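Side-chain contacts in endonuclease V isoform X2 (Ciona intestinalis, PDB 6OZI), which probably cleaves nucleic acid strands near inosine, the product of adenosine deamination, using metal ions, with RNA as the likely eukaryotic target: residues 2-7 with 80-85; 89-94 with 133-138; 176-179 with 184-187; 162-167 with 189-194. The protein carries 1 engineered substitution. All blocks are in the same frame, centred on the assembly; numbering follows the deposited sequence. Where two conformers were deposited one is given.

Contact 1 of 4, residues 2-7 with 80-85. With nucleotides of chain C; nucleotides of chain D.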
loop_
_atom_site.group_PDB
_atom_site.type_symbol
_atom_site.label_atom_id
_atom_site.label_comp_id
_atom_site.label_asym_id
_atom_site.label_seq_id
_atom_site.Cartn_x
_atom_site.Cartn_y
_atom_site.Cartn_z
ATOM N N ASN A 2 2.080 -26.855 11.823
ATOM C CA ASN A 2 2.598 -27.486 13.039
ATOM C C ASN A 2 4.040 -27.979 12.911
ATOM O O ASN A 2 4.395 -29.012 13.489
ATOM C CB ASN A 2 1.675 -28.637 13.432
ATOM C CG ASN A 2 1.359 -29.555 12.268
ATOM O OD1 ASN A 2 0.247 -29.543 11.738
ATOM N ND2 ASN A 2 2.343 -30.352 11.855
ATOM N N LYS A 3 4.890 -27.267 12.167
ATOM C CA LYS A 3 6.277 -27.691 12.001
ATOM C C LYS A 3 7.170 -27.216 13.144
ATOM O O LYS A 3 8.115 -27.923 13.516
ATOM C CB LYS A 3 6.823 -27.191 10.657
ATOM C CG LYS A 3 8.325 -26.904 10.642
ATOM C CD LYS A 3 9.174 -28.152 10.444
ATOM C CE LYS A 3 9.487 -28.381 8.971
ATOM N NZ LYS A 3 10.643 -29.308 8.789
ATOM N N ILE A 4 6.890 -26.047 13.717
ATOM C CA ILE A 4 7.741 -25.486 14.765
ATOM C C ILE A 4 7.412 -26.187 16.081
ATOM O O ILE A 4 6.334 -25.999 16.645
ATOM C CB ILE A 4 7.560 -23.968 14.888
ATOM C CG1 ILE A 4 7.926 -23.263 13.582
ATOM C CG2 ILE A 4 8.415 -23.420 16.015
ATOM C CD1 ILE A 4 7.721 -21.766 13.630
ATOM N N THR A 5 8.317 -27.043 16.535
ATOM C CA THR A 5 8.242 -27.725 17.818
ATOM C C THR A 5 9.524 -27.436 18.586
ATOM O O THR A 5 10.476 -26.866 18.047
ATOM C CB THR A 5 8.063 -29.235 17.647
ATOM O OG1 THR A 5 9.182 -29.758 16.923
ATOM C CG2 THR A 5 6.785 -29.539 16.886
ATOM N N ASP A 6 9.549 -27.834 19.860
ATOM C CA ASP A 6 10.786 -27.727 20.627
ATOM C C ASP A 6 11.899 -28.539 19.967
ATOM O O ASP A 6 13.047 -28.082 19.865
ATOM C CB ASP A 6 10.551 -28.190 22.064
ATOM C CG ASP A 6 9.745 -29.477 22.137
ATOM O OD1 ASP A 6 9.590 -30.149 21.093
ATOM O OD2 ASP A 6 9.261 -29.818 23.238
ATOM N N GLU A 7 11.564 -29.739 19.487
ATOM C CA GLU A 7 12.561 -30.587 18.846
ATOM C C GLU A 7 13.028 -29.981 17.533
ATOM O O GLU A 7 14.216 -30.041 17.200
ATOM C CB GLU A 7 11.985 -31.983 18.606
ATOM C CG GLU A 7 11.351 -32.615 19.825
ATOM C CD GLU A 7 10.861 -34.023 19.552
ATOM O OE1 GLU A 7 10.892 -34.446 18.375
ATOM O OE2 GLU A 7 10.430 -34.702 20.509
ATOM N N PRO A 80 6.437 -21.734 9.138
ATOM C CA PRO A 80 6.105 -20.311 9.257
ATOM C C PRO A 80 7.345 -19.487 9.543
ATOM O O PRO A 80 8.430 -20.008 9.800
ATOM C CB PRO A 80 5.125 -20.255 10.432
ATOM C CG PRO A 80 4.754 -21.683 10.726
ATOM C CD PRO A 80 5.892 -22.521 10.257
ATOM N N TYR A 81 7.168 -18.170 9.497
ATOM C CA TYR A 81 8.244 -17.275 9.890
ATOM C C TYR A 81 8.449 -17.345 11.394
ATOM O O TYR A 81 7.497 -17.226 12.173
ATOM C CB TYR A 81 7.953 -15.832 9.487
ATOM C CG TYR A 81 8.975 -14.863 10.055
ATOM C CD1 TYR A 81 10.243 -14.759 9.497
ATOM C CD2 TYR A 81 8.679 -14.075 11.167
ATOM C CE1 TYR A 81 11.183 -13.889 10.011
ATOM C CE2 TYR A 81 9.615 -13.203 11.698
ATOM C CZ TYR A 81 10.869 -13.110 11.112
ATOM O OH TYR A 81 11.810 -12.239 11.623
ATOM N N LYS A 82 9.699 -17.549 11.791
ATOM C CA LYS A 82 10.131 -17.482 13.179
ATOM C C LYS A 82 11.486 -16.798 13.171
ATOM O O LYS A 82 12.382 -17.245 12.450
ATOM C CB LYS A 82 10.228 -18.884 13.786
ATOM C CG LYS A 82 10.756 -18.946 15.198
ATOM C CD LYS A 82 9.711 -18.489 16.188
ATOM C CE LYS A 82 10.096 -18.855 17.611
ATOM N NZ LYS A 82 9.094 -18.333 18.581
ATOM N N SER A 83 11.624 -15.697 13.911
ATOM C CA SER A 83 12.883 -14.963 13.887
ATOM C C SER A 83 14.016 -15.869 14.352
ATOM O O SER A 83 13.845 -16.688 15.260
ATOM C CB SER A 83 12.807 -13.705 14.756
ATOM O OG SER A 83 12.571 -14.029 16.110
ATOM N N SER A 84 15.169 -15.724 13.704
ATOM C CA SER A 84 16.384 -16.530 13.816
ATOM C C SER A 84 16.290 -17.825 13.010
ATOM O O SER A 84 17.293 -18.556 12.949
ATOM C CB SER A 84 16.757 -16.876 15.268
ATOM O OG SER A 84 17.085 -15.706 15.992
ATOM N N TYR A 85 15.160 -18.112 12.344
ATOM C CA TYR A 85 14.980 -19.356 11.597
ATOM C C TYR A 85 14.384 -19.119 10.209
ATOM O O TYR A 85 13.759 -20.018 9.638
ATOM C CB TYR A 85 14.112 -20.335 12.390
ATOM C CG TYR A 85 14.671 -20.610 13.763
ATOM C CD1 TYR A 85 15.681 -21.541 13.947
ATOM C CD2 TYR A 85 14.204 -19.917 14.878
ATOM C CE1 TYR A 85 16.209 -21.782 15.206
ATOM C CE2 TYR A 85 14.727 -20.152 16.144
ATOM C CZ TYR A 85 15.728 -21.077 16.299
ATOM O OH TYR A 85 16.252 -21.321 17.546
ATOM P P A C 6 13.077 -7.442 7.732
ATOM O OP1 A C 6 13.731 -6.777 6.578
ATOM O OP2 A C 6 12.031 -6.730 8.511
ATOM O "O5'" A C 6 12.465 -8.806 7.185
ATOM C "C5'" A C 6 13.202 -9.631 6.293
ATOM C "C4'" A C 6 12.365 -10.794 5.834
ATOM O "O4'" A C 6 11.988 -11.587 6.985
ATOM C "C3'" A C 6 11.045 -10.413 5.191
ATOM O "O3'" A C 6 11.185 -10.137 3.812
ATOM C "C2'" A C 6 10.151 -11.610 5.486
ATOM O "O2'" A C 6 10.400 -12.665 4.570
ATOM C "C1'" A C 6 10.663 -12.043 6.850
ATOM N N9 A C 6 9.882 -11.524 7.987
ATOM C C8 A C 6 10.317 -10.652 8.959
ATOM N N7 A C 6 9.426 -10.404 9.887
ATOM C C5 A C 6 8.338 -11.179 9.512
ATOM C C6 A C 6 7.067 -11.373 10.086
ATOM N N6 A C 6 6.657 -10.771 11.210
ATOM N N1 A C 6 6.218 -12.221 9.461
ATOM C C2 A C 6 6.621 -12.825 8.336
ATOM N N3 A C 6 7.788 -12.726 7.703
ATOM C C4 A C 6 8.610 -11.883 8.351
ATOM P P DI C 5 12.169 -9.463 13.792
ATOM O OP1 DI C 5 11.550 -8.107 13.992
ATOM O OP2 DI C 5 11.130 -10.529 13.548
ATOM O "O5'" DI C 5 13.309 -9.416 12.602
ATOM C "C5'" DI C 5 14.024 -8.234 12.347
ATOM C "C4'" DI C 5 14.715 -8.339 10.997
ATOM O "O4'" DI C 5 15.787 -9.549 11.085
ATOM C "C3'" DI C 5 13.870 -8.623 10.024
ATOM O "O3'" DI C 5 14.226 -7.903 8.759
ATOM C "C2'" DI C 5 14.002 -10.144 9.765
ATOM C "C1'" DI C 5 15.448 -10.457 10.197
ATOM N N9 DI C 5 15.477 -11.808 10.780
ATOM C C8 DI C 5 14.862 -12.471 11.772
ATOM N N7 DI C 5 15.350 -13.730 11.762
ATOM C C5 DI C 5 16.238 -13.830 10.786
ATOM C C6 DI C 5 17.102 -14.994 10.303
ATOM O O6 DI C 5 17.043 -16.055 10.821
ATOM N N1 DI C 5 17.980 -14.802 9.203
ATOM C C2 DI C 5 18.055 -13.528 8.551
ATOM N N3 DI C 5 17.228 -12.427 9.012
ATOM C C4 DI C 5 16.314 -12.628 10.163
ATOM P P DA D 20 1.400 -20.419 20.927
ATOM O OP1 DA D 20 0.038 -20.224 20.384
ATOM O OP2 DA D 20 1.575 -20.961 22.294
ATOM O "O5'" DA D 20 2.247 -21.354 19.938
ATOM C "C5'" DA D 20 1.916 -22.723 19.769
ATOM C "C4'" DA D 20 2.823 -23.356 18.731
ATOM O "O4'" DA D 20 2.986 -22.432 17.627
ATOM C "C3'" DA D 20 4.241 -23.643 19.211
ATOM O "O3'" DA D 20 4.315 -24.943 19.812
ATOM C "C2'" DA D 20 5.042 -23.601 17.911
ATOM C "C1'" DA D 20 4.277 -22.581 17.061
ATOM N N9 DA D 20 4.932 -21.275 17.001
ATOM C C8 DA D 20 5.888 -20.791 17.853
ATOM N N7 DA D 20 6.316 -19.588 17.546
ATOM C C5 DA D 20 5.596 -19.261 16.406
ATOM C C6 DA D 20 5.580 -18.111 15.586
ATOM N N6 DA D 20 6.349 -17.038 15.803
ATOM N N1 DA D 20 4.736 -18.110 14.529
ATOM C C2 DA D 20 3.966 -19.188 14.314
ATOM N N3 DA D 20 3.895 -20.321 15.012
ATOM C C4 DA D 20 4.738 -20.293 16.056
#
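The wedge loop that meets the inosine strand, a PYKS sequence here, touches the N-terminal arm through P80 and K82, both packed on I4. I4 CD1 lies 3.9 Å from P80 CD and 3.8 Å from K82 CB. With CG1 anti to the carbonyl carbon (chi1 -60°), I4 sends CD1 to the loop and leaves CG2 beside the sugar of DA20 of chain D; a branched aliphatic residue thus fits between protein and DNA. K82 bends at chi2, and its NZ bonds N7 of DA20 of chain D at 3.2 Å, as well as the O2 of a cytosine base. Y81 lays one ring face over the A6 base of chain C, with C4 of A6 over the ring centre, while S83 N lies over the rim of the other face. In the plane of that ring, Y81 OH donates to OP2 of DI5 of chain C at 2.7 Å, a bond that uses the tyrosine hydroxyl. S84 N points almost straight (174°) at N7 of DI5 at 2.8 Å; S84 O is bonded by Q16 and H122. A tyrosine wedge stacked on a base beside the inosine, probably helping to part the strands, is typical of the endonuclease V family.

Contact 2 of 4, residues 89-94 with 133-138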
loop_
_atom_site.group_PDB
_atom_site.type_symbol
_atom_site.label_atom_id
_atom_site.label_comp_id
_atom_site.label_asym_id
_atom_site.label_seq_id
_atom_site.Cartn_x
_atom_site.Cartn_y
_atom_site.Cartn_z
ATOM N N ARG A 89 12.716 -21.502 6.288
ATOM C CA ARG A 89 11.507 -21.109 5.580
ATOM C C ARG A 89 11.759 -20.843 4.101
ATOM O O ARG A 89 10.850 -21.028 3.284
ATOM C CB ARG A 89 10.909 -19.863 6.237
ATOM C CG ARG A 89 9.681 -19.289 5.562
ATOM C CD ARG A 89 8.931 -18.419 6.543
ATOM N NE ARG A 89 7.959 -17.536 5.917
ATOM C CZ ARG A 89 6.674 -17.831 5.768
ATOM N NH1 ARG A 89 6.212 -19.007 6.180
ATOM N NH2 ARG A 89 5.854 -16.952 5.198
ATOM N N GLU A 90 12.946 -20.378 3.716
ATOM C CA GLU A 90 13.104 -20.021 2.307
ATOM C C GLU A 90 14.259 -20.720 1.580
ATOM O O GLU A 90 14.524 -20.388 0.417
ATOM C CB GLU A 90 13.218 -18.496 2.167
ATOM C CG GLU A 90 14.280 -17.855 3.013
ATOM C CD GLU A 90 14.247 -16.324 2.962
ATOM O OE1 GLU A 90 13.170 -15.724 2.721
ATOM O OE2 GLU A 90 15.319 -15.720 3.172
ATOM N N ILE A 91 14.912 -21.717 2.188
ATOM C CA ILE A 91 16.055 -22.356 1.533
ATOM C C ILE A 91 15.611 -23.109 0.279
ATOM O O ILE A 91 16.230 -22.989 -0.783
ATOM C CB ILE A 91 16.813 -23.273 2.515
ATOM C CG1 ILE A 91 17.965 -23.995 1.804
ATOM C CG2 ILE A 91 15.894 -24.321 3.134
ATOM C CD1 ILE A 91 19.061 -23.085 1.310
ATOM N N GLU A 92 14.525 -23.888 0.376
ATOM C CA GLU A 92 14.090 -24.669 -0.783
ATOM C C GLU A 92 13.584 -23.792 -1.924
ATOM O O GLU A 92 14.017 -24.002 -3.076
ATOM C CB GLU A 92 13.044 -25.702 -0.353
ATOM C CG GLU A 92 12.461 -26.512 -1.510
ATOM C CD GLU A 92 13.456 -27.492 -2.132
ATOM O OE1 GLU A 92 14.583 -27.637 -1.599
ATOM O OE2 GLU A 92 13.105 -28.124 -3.159
ATOM N N PRO A 93 12.698 -22.808 -1.701
ATOM C CA PRO A 93 12.307 -21.930 -2.816
ATOM C C PRO A 93 13.496 -21.243 -3.467
ATOM O O PRO A 93 13.512 -21.065 -4.692
ATOM C CB PRO A 93 11.367 -20.913 -2.154
ATOM C CG PRO A 93 10.911 -21.554 -0.906
ATOM C CD PRO A 93 12.022 -22.428 -0.445
ATOM N N PHE A 94 14.464 -20.797 -2.661
ATOM C CA PHE A 94 15.666 -20.167 -3.201
ATOM C C PHE A 94 16.439 -21.120 -4.104
ATOM O O PHE A 94 16.801 -20.766 -5.230
ATOM C CB PHE A 94 16.566 -19.682 -2.073
ATOM C CG PHE A 94 17.857 -19.099 -2.554
ATOM C CD1 PHE A 94 17.901 -17.793 -3.018
ATOM C CD2 PHE A 94 19.026 -19.841 -2.542
ATOM C CE1 PHE A 94 19.084 -17.247 -3.471
ATOM C CE2 PHE A 94 20.213 -19.293 -2.988
ATOM C CZ PHE A 94 20.242 -17.995 -3.457
ATOM N N GLY A 133 23.524 -18.595 1.168
ATOM C CA GLY A 133 24.782 -18.457 0.447
ATOM C C GLY A 133 25.645 -19.705 0.530
ATOM O O GLY A 133 26.149 -20.202 -0.485
ATOM N N VAL A 134 25.801 -20.255 1.736
ATOM C CA VAL A 134 26.694 -21.398 1.900
ATOM C C VAL A 134 26.083 -22.644 1.285
ATOM O O VAL A 134 26.766 -23.405 0.588
ATOM C CB VAL A 134 27.030 -21.622 3.387
ATOM C CG1 VAL A 134 27.696 -22.984 3.577
ATOM C CG2 VAL A 134 27.942 -20.517 3.901
ATOM N N LEU A 135 24.785 -22.865 1.507
ATOM C CA LEU A 135 24.161 -24.075 0.985
ATOM C C LEU A 135 24.083 -24.074 -0.532
ATOM O O LEU A 135 23.968 -25.148 -1.129
ATOM C CB LEU A 135 22.763 -24.266 1.579
ATOM C CG LEU A 135 22.736 -24.756 3.032
ATOM C CD1 LEU A 135 21.352 -25.255 3.417
ATOM C CD2 LEU A 135 23.786 -25.829 3.251
ATOM N N SER A 136 24.153 -22.909 -1.176
ATOM C CA SER A 136 24.122 -22.852 -2.632
ATOM C C SER A 136 25.465 -22.486 -3.248
ATOM O O SER A 136 25.560 -22.401 -4.478
ATOM C CB SER A 136 23.058 -21.858 -3.100
ATOM O OG SER A 136 23.292 -20.570 -2.557
ATOM N N ASN A 137 26.507 -22.293 -2.435
ATOM C CA ASN A 137 27.813 -21.825 -2.911
ATOM C C ASN A 137 27.663 -20.548 -3.738
ATOM O O ASN A 137 28.201 -20.420 -4.841
ATOM C CB ASN A 137 28.552 -22.906 -3.707
ATOM C CG ASN A 137 29.985 -22.499 -4.053
ATOM O OD1 ASN A 137 30.626 -21.742 -3.314
ATOM N ND2 ASN A 137 30.476 -22.962 -5.196
ATOM N N THR A 138 26.908 -19.593 -3.203
ATOM C CA THR A 138 26.686 -18.331 -3.892
ATOM C C THR A 138 26.986 -17.173 -2.955
ATOM O O THR A 138 26.818 -17.269 -1.733
ATOM C CB THR A 138 25.244 -18.191 -4.451
ATOM O OG1 THR A 138 24.293 -18.187 -3.382
ATOM C CG2 THR A 138 24.919 -19.319 -5.419
#
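L135 meets I91 where helix 128-136 meets helix 86-104: L135 CD1 sits 3.8 Å from I91 CD1, and the two aliphatic chains cross at about a right angle. I91 holds CG1 anti to its backbone N (chi1 177°), which extends CD1 to the leucine. One residue on, in the conformer described, S136 OG lies 3.4 Å from F94 CE2, and its CB is in the plane of that ring at the edge. The small serine lets the ring come close, and its hydroxyl also bonds L132 O. The two helices are neighbours in what is probably an RNase H-like fold, where helices pack around a mixed sheet; F94 meets F41 of strand 37-45 edge-to-face. N137 then leaves the helical conformation with positive phi, which asparagine tolerates well. This is a Schellman motif: T138 N bonds G133 O at 2.9 Å and N137 N bonds V134 O. In the conformers described, T138 OG1 donates to S136 OG at 2.7 Å; T138 OG1 itself lies 4.1 Å from F94 CZ, at the ring edge.

Contact 3 of 4, residues 176-179 with 184-187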
loop_
_atom_site.group_PDB
_atom_site.type_symbol
_atom_site.label_atom_id
_atom_site.label_comp_id
_atom_site.label_asym_id
_atom_site.label_seq_id
_atom_site.Cartn_x
_atom_site.Cartn_y
_atom_site.Cartn_z
ATOM N N ASP A 176 28.579 1.223 12.695
ATOM C CA ASP A 176 28.842 -0.181 12.973
ATOM C C ASP A 176 27.951 -0.653 14.110
ATOM O O ASP A 176 27.834 0.015 15.140
ATOM C CB ASP A 176 30.311 -0.413 13.337
ATOM C CG ASP A 176 31.251 -0.163 12.179
ATOM O OD1 ASP A 176 31.148 -0.892 11.171
ATOM O OD2 ASP A 176 32.127 0.717 12.297
ATOM N N ILE A 177 27.324 -1.809 13.924
ATOM C CA ILE A 177 26.557 -2.471 14.972
ATOM C C ILE A 177 27.449 -3.548 15.570
ATOM O O ILE A 177 28.022 -4.365 14.837
ATOM C CB ILE A 177 25.247 -3.054 14.415
ATOM C CG1 ILE A 177 24.300 -1.914 14.033
ATOM C CG2 ILE A 177 24.598 -3.991 15.414
ATOM C CD1 ILE A 177 23.109 -2.344 13.189
ATOM N N ILE A 178 27.621 -3.520 16.892
ATOM C CA ILE A 178 28.686 -4.271 17.548
ATOM C C ILE A 178 28.109 -5.179 18.621
ATOM O O ILE A 178 27.239 -4.773 19.398
ATOM C CB ILE A 178 29.725 -3.305 18.162
ATOM C CG1 ILE A 178 30.520 -2.603 17.061
ATOM C CG2 ILE A 178 30.652 -4.029 19.124
ATOM C CD1 ILE A 178 31.245 -1.350 17.533
ATOM N N SER A 179 28.656 -6.387 18.704
ATOM C CA SER A 179 28.416 -7.296 19.817
ATOM C C SER A 179 29.409 -7.002 20.930
ATOM O O SER A 179 30.619 -7.132 20.731
ATOM C CB SER A 179 28.567 -8.747 19.368
ATOM O OG SER A 179 28.849 -9.597 20.472
ATOM N N GLU A 184 32.942 -7.643 18.341
ATOM C CA GLU A 184 33.073 -7.703 16.893
ATOM C C GLU A 184 31.914 -6.955 16.251
ATOM O O GLU A 184 30.840 -6.805 16.842
ATOM C CB GLU A 184 33.110 -9.158 16.385
ATOM C CG GLU A 184 31.840 -9.950 16.693
ATOM C CD GLU A 184 31.880 -11.406 16.224
ATOM O OE1 GLU A 184 32.806 -11.776 15.464
ATOM O OE2 GLU A 184 30.979 -12.186 16.628
ATOM N N VAL A 185 32.141 -6.500 15.020
ATOM C CA VAL A 185 31.095 -5.849 14.240
ATOM C C VAL A 185 30.219 -6.918 13.602
ATOM O O VAL A 185 30.714 -7.865 12.976
ATOM C CB VAL A 185 31.696 -4.914 13.180
ATOM C CG1 VAL A 185 30.583 -4.315 12.317
ATOM C CG2 VAL A 185 32.508 -3.803 13.851
ATOM N N LEU A 186 28.912 -6.783 13.787
ATOM C CA LEU A 186 27.937 -7.702 13.225
ATOM C C LEU A 186 27.339 -7.208 11.919
ATOM O O LEU A 186 27.004 -8.026 11.052
ATOM C CB LEU A 186 26.811 -7.943 14.235
ATOM C CG LEU A 186 27.203 -8.505 15.608
ATOM C CD1 LEU A 186 25.970 -8.722 16.474
ATOM C CD2 LEU A 186 27.999 -9.797 15.484
ATOM N N ALA A 187 27.170 -5.896 11.780
ATOM C CA ALA A 187 26.457 -5.314 10.654
ATOM C C ALA A 187 26.778 -3.830 10.585
ATOM O O ALA A 187 27.503 -3.283 11.420
ATOM C CB ALA A 187 24.948 -5.536 10.779
#
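Strands 176-179 and 184-187 run antiparallel with a strong twist, their axes approaching to 4.5 Å at 124°. I177 N bonds A187 O at 2.9 Å, the donor lying above the carbonyl plane, whereas L186 N reaches I177 O at 2.8 Å nearly along the C=O axis. I177 therefore faces both L186 and A187, and the register slips by one. Past the slip, S179 N bonds E184 O at 2.9 Å, with a weak return bond from E184 N to S179 O. I178 and V185 form the non-hydrogen-bonded pair, with I178 CG1 4.0 Å from V185 CG2; beta-branched residues suit such extended backbone. D176 OD1 touches V185 CG1 as the two chains cross at a slant, but that oxygen's salt bridge is with K188. From the bulge, L186 brings CD1 to 3.9 Å from S179 CB, which lies on the face opposite I178. S179 is small enough to admit that methyl, and its OG, anti to the backbone N (chi1 158°), bonds D153. Replacing L186 by an alanine would probably open a gap beside S179 and R125. E184 ends in a salt bridge with R125. One residue set against two makes this a classic beta bulge, in the hairpin at one margin of the sheet.

Contact 4 of 4, residues 162-167 with 189-194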
loop_
_atom_site.group_PDB
_atom_site.type_symbol
_atom_site.label_atom_id
_atom_site.label_comp_id
_atom_site.label_asym_id
_atom_site.label_seq_id
_atom_site.Cartn_x
_atom_site.Cartn_y
_atom_site.Cartn_z
ATOM N N SER A 162 19.380 5.298 18.890
ATOM C CA SER A 162 19.819 6.575 19.450
ATOM C C SER A 162 21.264 6.874 19.059
ATOM O O SER A 162 21.598 8.021 18.734
ATOM C CB SER A 162 19.649 6.591 20.970
ATOM O OG SER A 162 20.609 5.773 21.606
ATOM N N GLN A 163 22.128 5.852 19.067
ATOM C CA GLN A 163 23.501 6.037 18.601
ATOM C C GLN A 163 23.528 6.489 17.145
ATOM O O GLN A 163 24.362 7.319 16.759
ATOM C CB GLN A 163 24.309 4.750 18.787
ATOM C CG GLN A 163 25.809 4.954 18.600
ATOM C CD GLN A 163 26.640 3.699 18.859
ATOM O OE1 GLN A 163 26.116 2.657 19.248
ATOM N NE2 GLN A 163 27.948 3.805 18.642
ATOM N N PHE A 164 22.645 5.931 16.314
ATOM C CA PHE A 164 22.616 6.325 14.910
ATOM C C PHE A 164 22.118 7.754 14.733
ATOM O O PHE A 164 22.600 8.471 13.851
ATOM C CB PHE A 164 21.746 5.374 14.090
ATOM C CG PHE A 164 21.804 5.651 12.615
ATOM C CD1 PHE A 164 22.817 5.120 11.836
ATOM C CD2 PHE A 164 20.869 6.485 12.019
ATOM C CE1 PHE A 164 22.887 5.394 10.480
ATOM C CE2 PHE A 164 20.928 6.765 10.665
ATOM C CZ PHE A 164 21.939 6.219 9.892
ATOM N N LYS A 165 21.142 8.185 15.538
ATOM C CA LYS A 165 20.685 9.571 15.433
ATOM C C LYS A 165 21.768 10.542 15.887
ATOM O O LYS A 165 21.979 11.591 15.254
ATOM C CB LYS A 165 19.403 9.773 16.243
ATOM C CG LYS A 165 18.191 9.083 15.644
ATOM C CD LYS A 165 16.969 9.246 16.531
ATOM C CE LYS A 165 15.772 8.545 15.922
ATOM N NZ LYS A 165 14.631 8.461 16.869
ATOM N N ARG A 166 22.468 10.208 16.977
ATOM C CA ARG A 166 23.618 11.010 17.389
ATOM C C ARG A 166 24.658 11.067 16.280
ATOM O O ARG A 166 25.283 12.108 16.058
ATOM C CB ARG A 166 24.234 10.444 18.670
ATOM C CG ARG A 166 23.341 10.565 19.902
ATOM C CD ARG A 166 24.109 10.344 21.207
ATOM N NE ARG A 166 24.735 9.019 21.261
ATOM C CZ ARG A 166 24.114 7.905 21.649
ATOM N NH1 ARG A 166 22.838 7.939 22.015
ATOM N NH2 ARG A 166 24.770 6.754 21.666
ATOM N N LEU A 167 24.837 9.960 15.553
ATOM C CA LEU A 167 25.742 9.971 14.410
ATOM C C LEU A 167 25.246 10.916 13.328
ATOM O O LEU A 167 26.027 11.693 12.767
ATOM C CB LEU A 167 25.894 8.560 13.838
ATOM C CG LEU A 167 26.698 8.463 12.536
ATOM C CD1 LEU A 167 28.188 8.779 12.757
ATOM C CD2 LEU A 167 26.501 7.121 11.899
ATOM N N ALA A 189 24.607 -0.200 9.984
ATOM C CA ALA A 189 23.407 0.600 9.770
ATOM C C ALA A 189 23.731 1.700 8.767
ATOM O O ALA A 189 24.628 2.511 9.006
ATOM C CB ALA A 189 22.923 1.201 11.086
ATOM N N VAL A 190 23.037 1.710 7.632
ATOM C CA VAL A 190 23.400 2.598 6.537
ATOM C C VAL A 190 22.191 3.397 6.085
ATOM O O VAL A 190 21.033 2.999 6.271
ATOM C CB VAL A 190 24.008 1.838 5.337
ATOM C CG1 VAL A 190 25.244 1.056 5.772
ATOM C CG2 VAL A 190 22.969 0.935 4.678
ATOM N N LEU A 191 22.485 4.546 5.481
ATOM C CA LEU A 191 21.479 5.453 4.939
ATOM C C LEU A 191 22.071 6.038 3.661
ATOM O O LEU A 191 22.839 7.003 3.712
ATOM C CB LEU A 191 21.133 6.527 5.961
ATOM C CG LEU A 191 19.846 7.328 5.815
ATOM C CD1 LEU A 191 19.628 8.108 7.101
ATOM C CD2 LEU A 191 19.909 8.278 4.620
ATOM N N TYR A 192 21.688 5.480 2.516
ATOM C CA TYR A 192 22.253 5.896 1.240
ATOM C C TYR A 192 21.281 6.664 0.366
ATOM O O TYR A 192 21.708 7.553 -0.373
ATOM C CB TYR A 192 22.751 4.672 0.456
ATOM C CG TYR A 192 23.891 3.939 1.125
ATOM C CD1 TYR A 192 24.908 4.634 1.761
ATOM C CD2 TYR A 192 23.941 2.549 1.133
ATOM C CE1 TYR A 192 25.954 3.966 2.371
ATOM C CE2 TYR A 192 24.983 1.870 1.743
ATOM C CZ TYR A 192 25.985 2.583 2.362
ATOM O OH TYR A 192 27.021 1.916 2.973
ATOM N N ALA A 193 19.991 6.390 0.481
ATOM C CA ALA A 193 19.013 7.028 -0.380
ATOM C C ALA A 193 18.717 8.447 0.093
ATOM O O ALA A 193 18.753 8.731 1.291
ATOM C CB ALA A 193 17.721 6.221 -0.394
ATOM N N PRO A 194 18.419 9.355 -0.827
ATOM C CA PRO A 194 18.005 10.699 -0.418
ATOM C C PRO A 194 16.609 10.667 0.183
ATOM O O PRO A 194 15.848 9.709 0.013
ATOM C CB PRO A 194 18.036 11.501 -1.725
ATOM C CG PRO A 194 17.786 10.481 -2.788
ATOM C CD PRO A 194 18.445 9.200 -2.294
#
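F164 drives its ring from the helix into the angle between A189 and L191. Its CG stands anti to the backbone N (chi1 -174°), which turns the ring toward the strand end. CD1 of F164 meets A189 CB at 4.0 Å, and CE1 approaches A189 O obliquely at 3.7 Å. Alanine suits this place because its single methyl allows the ring so near the strand backbone. Farther out, F164 CZ lies 4.0 Å from L191 CB, which comes at the ring edge near its plane, and F164 CE2 is 4.0 Å from L191 CD1. L191 is extended too (chi1 -162°), and its chain crosses the phenyl side chain at about a right angle, with CB and CD1 both near the ring's rim. A serine in place of F164 would probably leave a gap between helix and strand and deprive A189 and L191 of their apolar partner. F164 also rests on L175 of strand 174-179 and on P199, while A189 packs on F201 of strand 200-206, so helix 157-169 lies against the hairpin margin of the sheet.

How the contacts relate
Contacts 1, 2 and 3 come in series along the chain, with contact 3 nested inside the loop closed by contact 4. Contacts 1 and 2 have centres 18 Å apart but touch: R89, at the start of one segment of contact 2, packs on P80 and Y81, joining the wedge loop to helix 86-104. Contacts 3 and 4 have centres 15 Å apart, share strand 184-190, and meet where I177 CD1 packs on A189 CB. Contact 2 and contact 4, with centres 30 Å apart, lie on opposite sides of the chain's centre. The nucleic acid is bound at contact 1, whereas contacts 3 and 4 shape one margin of the mixed sheet and the helix beside it.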